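Purine nucleoside phosphorylase YlmD (Geobacillus stearothermophilus, PDB 6T1B) catalyses the phosphorolysis of adenosine, inosine and S-methyl-5'-thioadenosine to the free purine base and a ribose 1-phosphate, and also deaminates adenosine. Local coordinates at residues H81-Q86 with G151-H156; V127-V132 with A142-R147; C77-G82 with G106-Y111. One frame throughout, in Å; residues are numbered along the deposited sequence.

Contact 1 (H81-Q86 with G151-H156). With NOS (inosine), chain B.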
loop_
_atom_site.group_PDB
_atom_site.type_symbol
_atom_site.label_atom_id
_atom_site.label_comp_id
_atom_site.label_asym_id
_atom_site.label_seq_id
_atom_site.Cartn_x
_atom_site.Cartn_y
_atom_site.Cartn_z
ATOM N N HIS A 81 0.312 11.397 -3.727
ATOM C CA HIS A 81 -0.102 10.828 -5.019
ATOM C C HIS A 81 0.897 11.100 -6.130
ATOM O O HIS A 81 0.542 11.272 -7.297
ATOM C CB HIS A 81 -1.517 11.261 -5.416
ATOM C CG HIS A 81 -2.578 10.506 -4.707
ATOM N ND1 HIS A 81 -3.065 10.887 -3.476
ATOM C CD2 HIS A 81 -3.221 9.353 -5.028
ATOM C CE1 HIS A 81 -3.983 10.022 -3.081
ATOM N NE2 HIS A 81 -4.092 9.084 -4.002
ATOM N N GLY A 82 2.169 11.152 -5.755
ATOM C CA GLY A 82 3.253 11.130 -6.680
ATOM C C GLY A 82 3.955 9.782 -6.709
ATOM O O GLY A 82 3.438 8.761 -6.238
ATOM N N ALA A 83 5.158 9.790 -7.269
ATOM C CA ALA A 83 5.920 8.559 -7.448
ATOM C C ALA A 83 7.263 8.593 -6.734
ATOM O O ALA A 83 8.154 7.801 -7.065
ATOM C CB ALA A 83 6.086 8.245 -8.931
ATOM N N ASP A 84 7.434 9.463 -5.745
ATOM C CA ASP A 84 8.707 9.569 -5.035
ATOM C C ASP A 84 8.731 8.613 -3.836
ATOM O O ASP A 84 7.696 8.262 -3.269
ATOM C CB ASP A 84 8.928 11.023 -4.608
ATOM C CG ASP A 84 9.320 11.920 -5.776
ATOM O OD1 ASP A 84 10.257 11.555 -6.538
ATOM O OD2 ASP A 84 8.705 12.985 -5.933
ATOM N N ILE A 85 9.942 8.169 -3.500
ATOM C CA ILE A 85 10.171 7.132 -2.501
ATOM C C ILE A 85 11.363 7.563 -1.661
ATOM O O ILE A 85 12.326 8.129 -2.189
ATOM C CB ILE A 85 10.489 5.791 -3.189
ATOM C CG1 ILE A 85 9.292 5.266 -3.965
ATOM C CG2 ILE A 85 10.976 4.769 -2.173
ATOM C CD1 ILE A 85 9.633 4.118 -4.899
ATOM N N GLN A 86 11.314 7.287 -0.359
ATOM C CA GLN A 86 12.389 7.640 0.562
ATOM C C GLN A 86 12.869 6.410 1.325
ATOM O O GLN A 86 12.047 5.661 1.865
ATOM C CB GLN A 86 11.895 8.666 1.586
ATOM C CG GLN A 86 12.993 9.375 2.344
ATOM C CD GLN A 86 13.483 10.594 1.588
ATOM O OE1 GLN A 86 12.830 11.639 1.585
ATOM N NE2 GLN A 86 14.608 10.459 0.919
ATOM N N GLY A 151 3.137 7.656 -12.783
ATOM C CA GLY A 151 4.474 8.089 -12.447
ATOM C C GLY A 151 5.483 6.985 -12.294
ATOM O O GLY A 151 6.673 7.265 -12.111
ATOM N N GLY A 152 5.038 5.734 -12.377
ATOM C CA GLY A 152 5.952 4.613 -12.301
ATOM C C GLY A 152 6.477 4.302 -10.916
ATOM O O GLY A 152 7.615 3.835 -10.781
ATOM N N ILE A 153 5.680 4.502 -9.869
ATOM C CA ILE A 153 6.209 4.315 -8.520
ATOM C C ILE A 153 6.682 2.882 -8.294
ATOM O O ILE A 153 7.689 2.648 -7.616
ATOM C CB ILE A 153 5.194 4.787 -7.461
ATOM C CG1 ILE A 153 5.899 4.911 -6.124
ATOM C CG2 ILE A 153 3.978 3.889 -7.387
ATOM C CD1 ILE A 153 5.072 5.512 -5.010
ATOM N N ALA A 154 5.959 1.901 -8.833
ATOM C CA ALA A 154 6.330 0.511 -8.589
ATOM C C ALA A 154 7.715 0.212 -9.151
ATOM O O ALA A 154 8.564 -0.385 -8.479
ATOM C CB ALA A 154 5.292 -0.416 -9.213
ATOM N N GLY A 155 7.960 0.598 -10.402
ATOM C CA GLY A 155 9.270 0.379 -10.985
ATOM C C GLY A 155 10.348 1.244 -10.362
ATOM O O GLY A 155 11.529 0.877 -10.374
ATOM N N HIS A 156 9.973 2.412 -9.839
ATOM C CA HIS A 156 10.935 3.273 -9.159
ATOM C C HIS A 156 11.490 2.585 -7.916
ATOM O O HIS A 156 12.695 2.665 -7.651
ATOM C CB HIS A 156 10.257 4.604 -8.819
ATOM C CG HIS A 156 11.179 5.660 -8.289
ATOM N ND1 HIS A 156 12.445 5.880 -8.787
ATOM C CD2 HIS A 156 10.988 6.599 -7.333
ATOM C CE1 HIS A 156 13.005 6.885 -8.134
ATOM N NE2 HIS A 156 12.145 7.333 -7.241
HETATM N N9 NOS B . -4.684 10.598 4.022
HETATM C C4 NOS B . -3.526 10.169 4.556
HETATM N N3 NOS B . -2.222 9.767 3.977
HETATM C C2 NOS B . -1.149 9.390 4.852
HETATM N N1 NOS B . -1.311 9.391 6.279
HETATM C C6 NOS B . -2.532 9.764 6.885
HETATM O O6 NOS B . -2.608 9.731 8.083
HETATM C C5 NOS B . -3.669 10.163 5.923
HETATM N N7 NOS B . -4.888 10.518 6.183
HETATM C C8 NOS B . -5.521 10.798 5.046
HETATM C "C5'" NOS B . -3.854 7.808 0.856
HETATM O "O5'" NOS B . -4.579 6.764 0.213
HETATM C "C4'" NOS B . -4.626 9.102 0.826
HETATM O "O4'" NOS B . -5.155 9.346 2.149
HETATM C "C1'" NOS B . -4.854 10.664 2.559
HETATM C "C2'" NOS B . -3.645 11.107 1.742
HETATM O "O2'" NOS B . -3.653 12.518 1.568
HETATM C "C3'" NOS B . -3.834 10.348 0.427
HETATM O "O3'" NOS B . -4.628 11.140 -0.474
HETATM O O HOH W 1 11.974 9.440 -5.352
#
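A83 and I85 face the first turn of helix 153-163, where I153 and H156 receive them. A83 CB lies 3.9 Å from I153 CB, at the closest backbone approach of the two segments, and also rests on the carbonyl of G151, with A83 CB 3.4 Å from G151 O. The side chains of I85 and I153 cross obliquely, I85 CD1 coming within 4.0 Å of I153 CG1. H156 and I85 instead run antiparallel alongside one another, I85 CD1 lying 3.7 Å from H156 CD2. A chi1 of -172° sets H156 CG anti to the backbone N, beside the carbonyl carbon; the ring lies by A83 and I85, with H156 CD2 3.1 Å from A83 O. At the ring edge, in the ring plane, a water accepts from I85 N, donates to D84 OD1 and is hydrogen-bonded to H156 NE2 at 2.8 Å. H81, at the other end of its segment, binds the catalytic zinc with C126 and H143. No direct polar bond joins loop and helix; apolar side chains and one water do. A83 O is buried with no hydrogen-bonding partner, whereas the imidazole is tied to D84 and I85 through the water, and the D84 carboxylate could influence its ionisation.

Contact 2 (V127-V132 with A142-R147). With NOS (inosine), chain B.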
loop_
_atom_site.group_PDB
_atom_site.type_symbol
_atom_site.label_atom_id
_atom_site.label_comp_id
_atom_site.label_asym_id
_atom_site.label_seq_id
_atom_site.Cartn_x
_atom_site.Cartn_y
_atom_site.Cartn_z
ATOM N N VAL A 127 -3.685 1.209 -4.614
ATOM C CA VAL A 127 -2.986 -0.062 -4.530
ATOM C C VAL A 127 -1.850 -0.031 -3.516
ATOM O O VAL A 127 -0.914 0.773 -3.654
ATOM C CB VAL A 127 -2.437 -0.491 -5.907
ATOM C CG1 VAL A 127 -1.772 -1.852 -5.789
ATOM C CG2 VAL A 127 -3.538 -0.495 -6.934
ATOM N N PRO A 128 -1.887 -0.889 -2.483
ATOM C CA PRO A 128 -0.718 -1.034 -1.599
ATOM C C PRO A 128 0.236 -2.060 -2.191
ATOM O O PRO A 128 -0.157 -3.208 -2.459
ATOM C CB PRO A 128 -1.332 -1.506 -0.274
ATOM C CG PRO A 128 -2.578 -2.240 -0.654
ATOM C CD PRO A 128 -3.004 -1.759 -2.049
ATOM N N ILE A 129 1.477 -1.666 -2.411
ATOM C CA ILE A 129 2.468 -2.547 -3.023
ATOM C C ILE A 129 3.541 -2.816 -1.974
ATOM O O ILE A 129 4.248 -1.896 -1.545
ATOM C CB ILE A 129 3.065 -1.955 -4.308
ATOM C CG1 ILE A 129 2.004 -1.458 -5.280
ATOM C CG2 ILE A 129 3.909 -3.043 -4.976
ATOM C CD1 ILE A 129 2.587 -0.788 -6.489
ATOM N N TYR A 130 3.631 -4.071 -1.531
ATOM C CA TYR A 130 4.585 -4.493 -0.525
ATOM C C TYR A 130 5.768 -5.162 -1.215
ATOM O O TYR A 130 5.579 -6.016 -2.086
ATOM C CB TYR A 130 3.951 -5.537 0.407
ATOM C CG TYR A 130 2.665 -5.142 1.137
ATOM C CD1 TYR A 130 1.456 -5.040 0.456
ATOM C CD2 TYR A 130 2.656 -4.948 2.516
ATOM C CE1 TYR A 130 0.278 -4.714 1.126
ATOM C CE2 TYR A 130 1.502 -4.629 3.182
ATOM C CZ TYR A 130 0.308 -4.504 2.480
ATOM O OH TYR A 130 -0.877 -4.217 3.143
ATOM N N PHE A 131 6.989 -4.824 -0.773
ATOM C CA PHE A 131 8.209 -5.344 -1.358
ATOM C C PHE A 131 9.057 -5.999 -0.270
ATOM O O PHE A 131 9.147 -5.473 0.851
ATOM C CB PHE A 131 9.047 -4.210 -1.947
ATOM C CG PHE A 131 8.403 -3.443 -3.064
ATOM C CD1 PHE A 131 7.463 -2.464 -2.822
ATOM C CD2 PHE A 131 8.796 -3.648 -4.366
ATOM C CE1 PHE A 131 6.937 -1.740 -3.876
ATOM C CE2 PHE A 131 8.257 -2.937 -5.410
ATOM C CZ PHE A 131 7.341 -1.980 -5.164
ATOM N N VAL A 132 9.717 -7.090 -0.611
ATOM C CA VAL A 132 10.663 -7.696 0.305
ATOM C C VAL A 132 11.790 -8.291 -0.513
ATOM O O VAL A 132 11.574 -8.867 -1.582
ATOM C CB VAL A 132 9.990 -8.748 1.217
ATOM C CG1 VAL A 132 9.462 -9.929 0.447
ATOM C CG2 VAL A 132 10.933 -9.171 2.345
ATOM N N ALA A 142 4.677 0.913 -1.022
ATOM C CA ALA A 142 4.311 2.025 -1.887
ATOM C C ALA A 142 2.807 2.134 -2.045
ATOM O O ALA A 142 2.088 1.132 -2.004
ATOM C CB ALA A 142 4.967 1.883 -3.272
ATOM N N HIS A 143 2.364 3.376 -2.241
ATOM C CA HIS A 143 0.974 3.771 -2.415
ATOM C C HIS A 143 0.813 4.176 -3.871
ATOM O O HIS A 143 1.409 5.161 -4.313
ATOM C CB HIS A 143 0.719 4.947 -1.461
ATOM C CG HIS A 143 -0.470 5.783 -1.781
ATOM N ND1 HIS A 143 -0.353 7.070 -2.262
ATOM C CD2 HIS A 143 -1.799 5.568 -1.606
ATOM C CE1 HIS A 143 -1.552 7.595 -2.411
ATOM N NE2 HIS A 143 -2.454 6.711 -2.003
ATOM N N ALA A 144 0.007 3.416 -4.619
ATOM C CA ALA A 144 -0.170 3.662 -6.042
ATOM C C ALA A 144 -1.640 3.787 -6.408
ATOM O O ALA A 144 -2.320 2.788 -6.644
ATOM C CB ALA A 144 0.476 2.549 -6.870
ATOM N N GLY A 145 -2.130 5.017 -6.501
ATOM C CA GLY A 145 -3.336 5.301 -7.238
ATOM C C GLY A 145 -2.994 5.502 -8.693
ATOM O O GLY A 145 -1.889 5.201 -9.149
ATOM N N TRP A 146 -3.955 6.028 -9.456
ATOM C CA TRP A 146 -3.673 6.164 -10.883
ATOM C C TRP A 146 -2.490 7.100 -11.131
ATOM O O TRP A 146 -1.689 6.867 -12.049
ATOM C CB TRP A 146 -4.927 6.559 -11.681
ATOM C CG TRP A 146 -5.347 8.010 -11.639
ATOM C CD1 TRP A 146 -6.294 8.562 -10.843
ATOM C CD2 TRP A 146 -4.850 9.067 -12.461
ATOM N NE1 TRP A 146 -6.408 9.903 -11.095
ATOM C CE2 TRP A 146 -5.539 10.236 -12.098
ATOM C CE3 TRP A 146 -3.890 9.136 -13.472
ATOM C CZ2 TRP A 146 -5.299 11.457 -12.704
ATOM C CZ3 TRP A 146 -3.653 10.360 -14.076
ATOM C CH2 TRP A 146 -4.357 11.501 -13.687
ATOM N N ARG A 147 -2.362 8.165 -10.337
ATOM C CA ARG A 147 -1.306 9.139 -10.595
ATOM C C ARG A 147 0.068 8.545 -10.295
ATOM O O ARG A 147 1.013 8.694 -11.093
ATOM C CB ARG A 147 -1.527 10.393 -9.760
ATOM C CG ARG A 147 -2.714 11.184 -10.182
ATOM C CD ARG A 147 -2.666 12.539 -9.531
ATOM N NE ARG A 147 -3.935 13.222 -9.700
ATOM C CZ ARG A 147 -4.209 14.074 -10.677
ATOM N NH1 ARG A 147 -5.410 14.621 -10.725
ATOM N NH2 ARG A 147 -3.293 14.377 -11.593
HETATM N N9 NOS B . -4.684 10.598 4.022
HETATM C C4 NOS B . -3.526 10.169 4.556
HETATM N N3 NOS B . -2.222 9.767 3.977
HETATM C C2 NOS B . -1.149 9.390 4.852
HETATM N N1 NOS B . -1.311 9.391 6.279
HETATM C C6 NOS B . -2.532 9.764 6.885
HETATM O O6 NOS B . -2.608 9.731 8.083
HETATM C C5 NOS B . -3.669 10.163 5.923
HETATM N N7 NOS B . -4.888 10.518 6.183
HETATM C C8 NOS B . -5.521 10.798 5.046
HETATM C "C5'" NOS B . -3.854 7.808 0.856
HETATM O "O5'" NOS B . -4.579 6.764 0.213
HETATM C "C4'" NOS B . -4.626 9.102 0.826
HETATM O "O4'" NOS B . -5.155 9.346 2.149
HETATM C "C1'" NOS B . -4.854 10.664 2.559
HETATM C "C2'" NOS B . -3.645 11.107 1.742
HETATM O "O2'" NOS B . -3.653 12.518 1.568
HETATM C "C3'" NOS B . -3.834 10.348 0.427
HETATM O "O3'" NOS B . -4.628 11.140 -0.474
#
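V127 opens the pairing with A144 as an antiparallel hydrogen-bonded pair. V127 N donates to A144 O at 2.9 Å, and A144 N returns a bond to V127 O at 3.0 Å. The valine side chain leans on the same carbonyl, with V127 CB 3.4 Å from A144 O. P128, which has no N-H to give, falls opposite H143 in a non-hydrogen-bonded pair; its CA makes a CA-H...O contact of 3.6 Å with A142 O. On the face carrying P128 and H143, a chi1 of 161° sets H143 CG anti to the backbone N, and the ring meets the zinc and the nucleoside. Its NE2 binds the catalytic zinc with H81 and C126 and lies 3.1 Å from inosine O5', while ND1 is hydrogen-bonded to D108 OD2.

I129 restores the hydrogen-bonded pattern with A142. I129 N donates to A142 O at 2.9 Å, and A142 N donates back to I129 O. From the face shared by V127, A142 and A144, the isoleucine reaches diagonally, its CD1 4.0 Å from A144 CB. F131 then brings the edge of its ring to A142, CE1 lying 4.2 Å from A142 CB.

The two strands form a beta hairpin inside a mixed sheet, flanked by strand 173-176 beside 127-133 and by strand 109-112 beside 138-144. Helices 153-163 and 219-229 pack on the face bearing V127, I129, A142 and A144: I153 touches A142 and A144, N223 meets I129 and A144, and L227 reaches F131.

Contact 3 (C77-G82 with G106-Y111). With NOS (inosine), chain B.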
loop_
_atom_site.group_PDB
_atom_site.type_symbol
_atom_site.label_atom_id
_atom_site.label_comp_id
_atom_site.label_asym_id
_atom_site.label_seq_id
_atom_site.Cartn_x
_atom_site.Cartn_y
_atom_site.Cartn_z
ATOM N N CYS A 77 4.478 8.576 5.723
ATOM C CA CYS A 77 4.794 9.599 4.734
ATOM C C CYS A 77 3.549 10.365 4.319
ATOM O O CYS A 77 2.419 9.980 4.613
ATOM C CB CYS A 77 5.512 9.002 3.523
ATOM S SG CYS A 77 4.608 7.767 2.585
ATOM N N GLU A 78 3.786 11.498 3.664
ATOM C CA GLU A 78 2.712 12.431 3.371
ATOM C C GLU A 78 1.708 11.859 2.391
ATOM O O GLU A 78 0.523 12.199 2.461
ATOM C CB GLU A 78 3.287 13.715 2.798
ATOM C CG GLU A 78 2.276 14.797 2.619
ATOM C CD GLU A 78 2.887 16.094 2.082
ATOM O OE1 GLU A 78 2.092 17.079 1.925
ATOM O OE2 GLU A 78 4.108 16.182 1.833
ATOM N N GLN A 79 2.153 11.038 1.441
ATOM C CA GLN A 79 1.291 10.420 0.424
ATOM C C GLN A 79 0.595 11.467 -0.445
ATOM O O GLN A 79 -0.616 11.676 -0.379
ATOM C CB GLN A 79 0.307 9.428 1.049
ATOM C CG GLN A 79 1.006 8.270 1.734
ATOM C CD GLN A 79 0.076 7.225 2.327
ATOM O OE1 GLN A 79 0.193 6.869 3.492
ATOM N NE2 GLN A 79 -0.810 6.689 1.500
ATOM N N VAL A 80 1.400 12.079 -1.315
ATOM C CA VAL A 80 0.939 13.163 -2.166
ATOM C C VAL A 80 0.453 12.714 -3.534
ATOM O O VAL A 80 0.182 13.559 -4.399
ATOM C CB VAL A 80 2.016 14.260 -2.313
ATOM C CG1 VAL A 80 2.339 14.835 -0.944
ATOM C CG2 VAL A 80 3.258 13.728 -3.028
ATOM N N HIS A 81 0.312 11.397 -3.727
ATOM C CA HIS A 81 -0.102 10.828 -5.019
ATOM C C HIS A 81 0.897 11.100 -6.130
ATOM O O HIS A 81 0.542 11.272 -7.297
ATOM C CB HIS A 81 -1.517 11.261 -5.416
ATOM C CG HIS A 81 -2.578 10.506 -4.707
ATOM N ND1 HIS A 81 -3.065 10.887 -3.476
ATOM C CD2 HIS A 81 -3.221 9.353 -5.028
ATOM C CE1 HIS A 81 -3.983 10.022 -3.081
ATOM N NE2 HIS A 81 -4.092 9.084 -4.002
ATOM N N GLY A 82 2.169 11.152 -5.755
ATOM C CA GLY A 82 3.253 11.130 -6.680
ATOM C C GLY A 82 3.955 9.782 -6.709
ATOM O O GLY A 82 3.438 8.761 -6.238
ATOM N N GLY A 106 6.344 14.620 0.934
ATOM C CA GLY A 106 6.460 14.619 -0.512
ATOM C C GLY A 106 6.653 13.258 -1.146
ATOM O O GLY A 106 7.012 13.200 -2.328
ATOM N N VAL A 107 6.466 12.171 -0.409
ATOM C CA VAL A 107 6.700 10.851 -0.966
ATOM C C VAL A 107 5.489 9.958 -0.742
ATOM O O VAL A 107 4.688 10.163 0.177
ATOM C CB VAL A 107 7.995 10.171 -0.460
ATOM C CG1 VAL A 107 9.199 11.078 -0.571
ATOM C CG2 VAL A 107 7.841 9.679 0.949
ATOM N N ASP A 108 5.415 8.910 -1.564
ATOM C CA ASP A 108 4.355 7.936 -1.564
ATOM C C ASP A 108 4.867 6.517 -1.374
ATOM O O ASP A 108 4.072 5.575 -1.432
ATOM C CB ASP A 108 3.527 8.054 -2.855
ATOM C CG ASP A 108 2.628 9.269 -2.817
ATOM O OD1 ASP A 108 3.164 10.378 -3.061
ATOM O OD2 ASP A 108 1.445 9.066 -2.454
ATOM N N GLY A 109 6.149 6.345 -1.132
ATOM C CA GLY A 109 6.651 5.038 -0.780
ATOM C C GLY A 109 7.850 5.188 0.125
ATOM O O GLY A 109 8.530 6.220 0.138
ATOM N N LEU A 110 8.120 4.115 0.864
ATOM C CA LEU A 110 9.211 4.080 1.815
ATOM C C LEU A 110 9.881 2.720 1.719
ATOM O O LEU A 110 9.235 1.728 1.365
ATOM C CB LEU A 110 8.722 4.221 3.260
ATOM C CG LEU A 110 7.999 5.512 3.599
ATOM C CD1 LEU A 110 7.394 5.441 4.989
ATOM C CD2 LEU A 110 8.918 6.697 3.435
ATOM N N TYR A 111 11.164 2.666 2.062
ATOM C CA TYR A 111 11.785 1.362 2.241
ATOM C C TYR A 111 12.838 1.445 3.329
ATOM O O TYR A 111 13.326 2.529 3.653
ATOM C CB TYR A 111 12.389 0.782 0.964
ATOM C CG TYR A 111 13.615 1.443 0.394
ATOM C CD1 TYR A 111 14.886 0.984 0.713
ATOM C CD2 TYR A 111 13.500 2.464 -0.532
ATOM C CE1 TYR A 111 16.011 1.548 0.145
ATOM C CE2 TYR A 111 14.621 3.019 -1.097
ATOM C CZ TYR A 111 15.860 2.569 -0.763
ATOM O OH TYR A 111 16.966 3.143 -1.355
HETATM N N9 NOS B . -4.684 10.598 4.022
HETATM C C4 NOS B . -3.526 10.169 4.556
HETATM N N3 NOS B . -2.222 9.767 3.977
HETATM C C2 NOS B . -1.149 9.390 4.852
HETATM N N1 NOS B . -1.311 9.391 6.279
HETATM C C6 NOS B . -2.532 9.764 6.885
HETATM O O6 NOS B . -2.608 9.731 8.083
HETATM C C5 NOS B . -3.669 10.163 5.923
HETATM N N7 NOS B . -4.888 10.518 6.183
HETATM C C8 NOS B . -5.521 10.798 5.046
HETATM C "C5'" NOS B . -3.854 7.808 0.856
HETATM O "O5'" NOS B . -4.579 6.764 0.213
HETATM C "C4'" NOS B . -4.626 9.102 0.826
HETATM O "O4'" NOS B . -5.155 9.346 2.149
HETATM C "C1'" NOS B . -4.854 10.664 2.559
HETATM C "C2'" NOS B . -3.645 11.107 1.742
HETATM O "O2'" NOS B . -3.653 12.518 1.568
HETATM C "C3'" NOS B . -3.834 10.348 0.427
HETATM O "O3'" NOS B . -4.628 11.140 -0.474
#
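The loop 77-82 runs alongside G106-D108, which lead into strand 109-112; Q79 CA and D108 CA come within 4.4 Å, and Q79 N donates to V107 O at 3.0 Å. D108 carries the contact, its CG anti to the carbonyl carbon (chi1 -75°). Of its carboxylate oxygens, OD2 accepts from H81 N at 2.9 Å on its syn side and also holds H143 ND1, while OD1 accepts from G82 N at 3.0 Å, from above the carboxylate plane. V80 N adds a weak bond to OD1. An alanine here would probably leave the amides of V80, H81 and G82 and H143 ND1 without their acceptor, and let the H143 ring turn more easily. Earlier in the loop, the extended E78 side chain brings OE2 to G106 N at 2.9 Å, meeting it on the anti side. C77 packs inward, its CB 3.5 Å from V107 CG2 and 4.1 Å from L110 CD2. Q79 turns to the ligand, with OE1, held by C122 N, 3.2 Å from inosine C2. As a second-shell aspartate, D108 probably helps orient H143 and holds the H81 backbone in the site where H81, C126 and H143 bind the catalytic zinc beside the nucleoside.

Overall arrangement
Contact 2 is the core of the group, its touching residues all buried and close to the centre of the chain, whereas contact 3 is partly buried and contact 1 lies at the surface. All three reach the same mixed sheet: contact 2 pairs two inner strands, and contacts 1 and 3 start from the same loop, share H81 and G82, and meet where the edge strand 85-87 runs beside 109-112. Their chemistry follows their place. Regular backbone bonds hold contact 2, a carboxylate gathering amides holds contact 3, and apolar side chains with a bridging water hold contact 1. Helix 153-163 joins contacts 1 and 2 through I153, and the catalytic zinc draws H81 and H143 together.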